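Long-range contact in Serpin48 (Tenebrio molitor, PDB 3OZQ), which inhibits SPE, a serine protease of insect innate immunity, with high specificity, as a member of the serpin family: residues L169-P181 against L222-I234. Sequence-based numbering, arbitrary orientation.
Sequences LYFNAKWLVPFPP and LELPFKGGASLTI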
loop_
_atom_site.group_PDB
_atom_site.type_symbol
_atom_site.label_atom_id
_atom_site.label_comp_id
_atom_site.label_asym_id
_atom_site.label_seq_id
_atom_site.Cartn_x
_atom_site.Cartn_y
_atom_site.Cartn_z
ATOM N N LEU A 169 1.121 -5.838 -5.545
ATOM C CA LEU A 169 2.147 -6.073 -4.526
ATOM C C LEU A 169 1.647 -6.788 -3.288
ATOM O O LEU A 169 0.448 -6.923 -3.053
ATOM C CB LEU A 169 2.877 -4.778 -4.097
ATOM C CG LEU A 169 2.205 -3.423 -3.798
ATOM C CD1 LEU A 169 0.714 -3.451 -3.630
ATOM C CD2 LEU A 169 2.871 -2.636 -2.636
ATOM N N TYR A 170 2.611 -7.235 -2.497
ATOM C CA TYR A 170 2.351 -7.863 -1.221
ATOM C C TYR A 170 3.681 -7.918 -0.490
ATOM O O TYR A 170 4.745 -7.857 -1.112
ATOM C CB TYR A 170 1.756 -9.262 -1.399
ATOM C CG TYR A 170 2.727 -10.303 -1.907
ATOM C CD1 TYR A 170 3.462 -11.082 -1.022
ATOM C CD2 TYR A 170 2.901 -10.517 -3.273
ATOM C CE1 TYR A 170 4.348 -12.044 -1.479
ATOM C CE2 TYR A 170 3.790 -11.476 -3.743
ATOM C CZ TYR A 170 4.510 -12.239 -2.836
ATOM O OH TYR A 170 5.395 -13.192 -3.286
ATOM N N PHE A 171 3.605 -8.025 0.831
ATOM C CA PHE A 171 4.760 -7.906 1.707
ATOM C C PHE A 171 4.983 -9.228 2.425
ATOM O O PHE A 171 4.031 -9.935 2.749
ATOM C CB PHE A 171 4.488 -6.824 2.751
ATOM C CG PHE A 171 5.698 -6.423 3.548
ATOM C CD1 PHE A 171 6.811 -5.892 2.921
ATOM C CD2 PHE A 171 5.716 -6.563 4.932
ATOM C CE1 PHE A 171 7.930 -5.505 3.662
ATOM C CE2 PHE A 171 6.830 -6.177 5.674
ATOM C CZ PHE A 171 7.935 -5.640 5.036
ATOM N N ASN A 172 6.246 -9.552 2.671
ATOM C CA ASN A 172 6.597 -10.752 3.412
ATOM C C ASN A 172 7.576 -10.433 4.537
ATOM O O ASN A 172 8.674 -9.928 4.283
ATOM C CB ASN A 172 7.189 -11.794 2.469
ATOM C CG ASN A 172 7.759 -12.983 3.209
ATOM O OD1 ASN A 172 7.063 -13.976 3.450
ATOM N ND2 ASN A 172 9.031 -12.890 3.584
ATOM N N ALA A 173 7.170 -10.709 5.779
ATOM C CA ALA A 173 7.997 -10.414 6.945
ATOM C C ALA A 173 7.770 -11.404 8.076
ATOM O O ALA A 173 6.759 -12.112 8.113
ATOM C CB ALA A 173 7.768 -8.986 7.444
ATOM N N LYS A 174 8.730 -11.448 8.991
ATOM C CA LYS A 174 8.653 -12.313 10.164
ATOM C C LYS A 174 8.551 -11.469 11.425
ATOM O O LYS A 174 9.281 -10.488 11.580
ATOM C CB LYS A 174 9.899 -13.188 10.267
ATOM C CG LYS A 174 10.151 -14.105 9.090
ATOM C CD LYS A 174 9.083 -15.176 8.945
ATOM C CE LYS A 174 9.454 -16.126 7.813
ATOM N NZ LYS A 174 8.469 -17.236 7.634
ATOM N N TRP A 175 7.654 -11.853 12.333
ATOM C CA TRP A 175 7.597 -11.218 13.639
ATOM C C TRP A 175 8.953 -11.371 14.331
ATOM O O TRP A 175 9.557 -12.433 14.279
ATOM C CB TRP A 175 6.524 -11.875 14.518
ATOM C CG TRP A 175 5.096 -11.696 14.050
ATOM C CD1 TRP A 175 4.176 -12.685 13.820
ATOM C CD2 TRP A 175 4.422 -10.456 13.799
ATOM N NE1 TRP A 175 2.974 -12.133 13.430
ATOM C CE2 TRP A 175 3.102 -10.766 13.409
ATOM C CE3 TRP A 175 4.806 -9.109 13.864
ATOM C CZ2 TRP A 175 2.166 -9.776 13.076
ATOM C CZ3 TRP A 175 3.870 -8.124 13.528
ATOM C CH2 TRP A 175 2.570 -8.466 13.148
ATOM N N LEU A 176 9.428 -10.311 14.966
ATOM C CA LEU A 176 10.609 -10.411 15.820
ATOM C C LEU A 176 10.309 -11.349 16.993
ATOM O O LEU A 176 11.161 -12.125 17.427
ATOM C CB LEU A 176 11.002 -9.032 16.340
ATOM C CG LEU A 176 12.187 -8.962 17.306
ATOM C CD1 LEU A 176 13.428 -9.563 16.670
ATOM C CD2 LEU A 176 12.432 -7.521 17.729
ATOM N N VAL A 177 9.080 -11.266 17.490
ATOM C CA VAL A 177 8.592 -12.168 18.521
ATOM C C VAL A 177 7.284 -12.749 18.029
ATOM O O VAL A 177 6.237 -12.107 18.120
ATOM C CB VAL A 177 8.333 -11.430 19.844
ATOM C CG1 VAL A 177 7.976 -12.419 20.944
ATOM C CG2 VAL A 177 9.545 -10.583 20.234
ATOM N N PRO A 178 7.341 -13.963 17.481
ATOM C CA PRO A 178 6.157 -14.620 16.930
ATOM C C PRO A 178 5.133 -14.990 18.005
ATOM O O PRO A 178 5.474 -15.067 19.188
ATOM C CB PRO A 178 6.733 -15.881 16.278
ATOM C CG PRO A 178 8.031 -16.125 16.991
ATOM C CD PRO A 178 8.564 -14.765 17.303
ATOM N N PHE A 179 3.886 -15.187 17.589
ATOM C CA PHE A 179 2.840 -15.693 18.474
ATOM C C PHE A 179 2.922 -17.214 18.525
ATOM O O PHE A 179 3.114 -17.864 17.488
ATOM C CB PHE A 179 1.447 -15.293 17.960
ATOM C CG PHE A 179 1.246 -13.812 17.844
ATOM C CD1 PHE A 179 0.592 -13.110 18.846
ATOM C CD2 PHE A 179 1.721 -13.114 16.731
ATOM C CE1 PHE A 179 0.413 -11.745 18.749
ATOM C CE2 PHE A 179 1.552 -11.748 16.632
ATOM C CZ PHE A 179 0.892 -11.058 17.631
ATOM N N PRO A 180 2.778 -17.789 19.735
ATOM C CA PRO A 180 2.680 -19.241 19.940
ATOM C C PRO A 180 1.322 -19.768 19.496
ATOM O O PRO A 180 0.308 -19.424 20.091
ATOM C CB PRO A 180 2.837 -19.393 21.459
ATOM C CG PRO A 180 2.384 -18.077 22.026
ATOM C CD PRO A 180 2.772 -17.036 21.003
ATOM N N PRO A 181 1.303 -20.605 18.453
ATOM C CA PRO A 181 0.068 -21.111 17.832
ATOM C C PRO A 181 -0.768 -22.016 18.741
ATOM O O PRO A 181 -1.956 -22.220 18.499
ATOM C CB PRO A 181 0.578 -21.905 16.624
ATOM C CG PRO A 181 2.017 -22.195 16.922
ATOM C CD PRO A 181 2.511 -21.044 17.735
ATOM N N LEU A 222 -0.115 0.438 19.146
ATOM C CA LEU A 222 0.864 -0.582 19.458
ATOM C C LEU A 222 1.665 -0.881 18.216
ATOM O O LEU A 222 1.100 -1.126 17.161
ATOM C CB LEU A 222 0.169 -1.862 19.897
ATOM C CG LEU A 222 1.098 -3.067 20.030
ATOM C CD1 LEU A 222 1.995 -2.905 21.227
ATOM C CD2 LEU A 222 0.293 -4.353 20.149
ATOM N N GLU A 223 2.981 -0.892 18.338
ATOM C CA GLU A 223 3.805 -1.212 17.185
ATOM C C GLU A 223 4.475 -2.573 17.361
ATOM O O GLU A 223 5.296 -2.779 18.255
ATOM C CB GLU A 223 4.795 -0.064 16.928
ATOM C CG GLU A 223 5.998 -0.416 16.125
ATOM C CD GLU A 223 6.965 0.760 15.989
ATOM O OE1 GLU A 223 6.545 1.925 16.184
ATOM O OE2 GLU A 223 8.146 0.511 15.673
ATOM N N LEU A 224 4.063 -3.519 16.529
ATOM C CA LEU A 224 4.574 -4.882 16.561
ATOM C C LEU A 224 5.733 -4.988 15.588
ATOM O O LEU A 224 5.570 -4.719 14.394
ATOM C CB LEU A 224 3.478 -5.876 16.175
ATOM C CG LEU A 224 2.306 -6.089 17.142
ATOM C CD1 LEU A 224 1.225 -6.923 16.477
ATOM C CD2 LEU A 224 2.770 -6.750 18.426
ATOM N N PRO A 225 6.906 -5.377 16.101
ATOM C CA PRO A 225 8.167 -5.355 15.361
ATOM C C PRO A 225 8.343 -6.580 14.486
ATOM O O PRO A 225 8.045 -7.707 14.899
ATOM C CB PRO A 225 9.236 -5.332 16.472
ATOM C CG PRO A 225 8.459 -5.150 17.790
ATOM C CD PRO A 225 7.113 -5.734 17.514
ATOM N N PHE A 226 8.792 -6.328 13.260
ATOM C CA PHE A 226 9.177 -7.369 12.327
ATOM C C PHE A 226 10.688 -7.495 12.389
ATOM O O PHE A 226 11.376 -6.538 12.726
ATOM C CB PHE A 226 8.795 -6.965 10.896
ATOM C CG PHE A 226 7.325 -7.097 10.588
ATOM C CD1 PHE A 226 6.656 -8.297 10.802
ATOM C CD2 PHE A 226 6.617 -6.018 10.082
ATOM C CE1 PHE A 226 5.305 -8.420 10.505
ATOM C CE2 PHE A 226 5.261 -6.129 9.787
ATOM C CZ PHE A 226 4.605 -7.331 10.002
ATOM N N LYS A 227 11.205 -8.665 12.045
ATOM C CA LYS A 227 12.642 -8.813 11.918
ATOM C C LYS A 227 13.171 -7.876 10.845
ATOM O O LYS A 227 12.600 -7.780 9.748
ATOM C CB LYS A 227 13.007 -10.256 11.574
ATOM C CG LYS A 227 12.867 -11.228 12.725
ATOM C CD LYS A 227 13.477 -12.575 12.360
ATOM C CE LYS A 227 13.344 -13.580 13.492
ATOM N NZ LYS A 227 11.949 -14.099 13.616
ATOM N N GLY A 228 14.257 -7.179 11.166
ATOM C CA GLY A 228 14.950 -6.358 10.195
ATOM C C GLY A 228 14.575 -4.895 10.300
ATOM O O GLY A 228 15.050 -4.074 9.512
ATOM N N GLY A 229 13.702 -4.565 11.248
ATOM C CA GLY A 229 13.347 -3.175 11.484
ATOM C C GLY A 229 11.981 -2.697 11.007
ATOM O O GLY A 229 11.538 -1.605 11.370
ATOM N N ALA A 230 11.315 -3.497 10.184
ATOM C CA ALA A 230 9.959 -3.184 9.756
ATOM C C ALA A 230 9.005 -3.306 10.944
ATOM O O ALA A 230 9.374 -3.855 11.991
ATOM C CB ALA A 230 9.546 -4.132 8.662
ATOM N N SER A 231 7.781 -2.806 10.797
ATOM C CA SER A 231 6.804 -2.965 11.880
ATOM C C SER A 231 5.356 -2.903 11.400
ATOM O O SER A 231 5.069 -2.353 10.339
ATOM C CB SER A 231 7.047 -1.932 12.977
ATOM O OG SER A 231 6.699 -0.631 12.540
ATOM N N LEU A 232 4.456 -3.517 12.167
ATOM C CA LEU A 232 3.017 -3.391 11.955
ATOM C C LEU A 232 2.416 -2.613 13.118
ATOM O O LEU A 232 2.535 -3.023 14.278
ATOM C CB LEU A 232 2.348 -4.761 11.850
ATOM C CG LEU A 232 0.823 -4.655 11.721
ATOM C CD1 LEU A 232 0.507 -4.298 10.310
ATOM C CD2 LEU A 232 0.077 -5.936 12.111
ATOM N N THR A 233 1.805 -1.474 12.820
ATOM C CA THR A 233 1.224 -0.626 13.854
ATOM C C THR A 233 -0.306 -0.721 13.842
ATOM O O THR A 233 -0.932 -0.481 12.807
ATOM C CB THR A 233 1.623 0.864 13.656
ATOM O OG1 THR A 233 3.038 1.033 13.851
ATOM C CG2 THR A 233 0.868 1.765 14.622
ATOM N N ILE A 234 -0.892 -1.066 14.994
ATOM C CA ILE A 234 -2.345 -1.099 15.156
ATOM C C ILE A 234 -2.778 0.176 15.858
ATOM O O ILE A 234 -2.164 0.578 16.845
ATOM C CB ILE A 234 -2.795 -2.295 16.048
ATOM C CG1 ILE A 234 -2.134 -3.597 15.591
ATOM C CG2 ILE A 234 -4.310 -2.408 16.101
ATOM C CD1 ILE A 234 -2.403 -3.925 14.160
HETATM O O HOH W 1 10.872 -9.489 8.714
HETATM O O HOH W 2 6.858 -9.059 17.107
#
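W175 and F226 each carry CG beside the backbone N and anti to the carbonyl carbon (chi1 -66° and -76°), and from backbones joined by a single beta bridge their rings swing together into an offset stack. The planes lie 15° apart with centroids 4.6 Å from each other, and F226 CE1 sits over the rim of the indole's six-membered ring. F179 comes edge-on to the opposite face, with CE2 over its rim. L232 CD2 meets the indole edge near its plane, 3.7 Å from W175 CH2. L224 CB packs obliquely, 3.5 Å from W175 CZ3. One face of the F226 ring receives a CH-pi contact from A173, whose CB is 3.8 Å from the ring centroid. F171 turns its own ring edge toward F226, CE2 to CE2 at 4.4 Å.

The bridge rests on two nearly straight bonds: K227 N to K174 O, 2.7 Å, and L176 N to P225 O, 2.9 Å. P225 O also accepts a bond from a water held by V177 N, and a second water joins K174 N to K227 O. The K227 chain runs extended and bends only at its last torsion, which delivers NZ to W175 O at 3.0 Å.

In the serpin fold this ties the top of beta-sheet A, at the end of strand 163-174, to the sheet B hairpin of strands 219-225 and 231-237 at its type II turn F226-G229, in the breach, where the reactive-centre loop begins to insert. W175 NE1 bonds S322 O beyond strand 310-321, strand 260-278 packs against F179 and L224, and I360 of strand 356-362 touches F171 and L232.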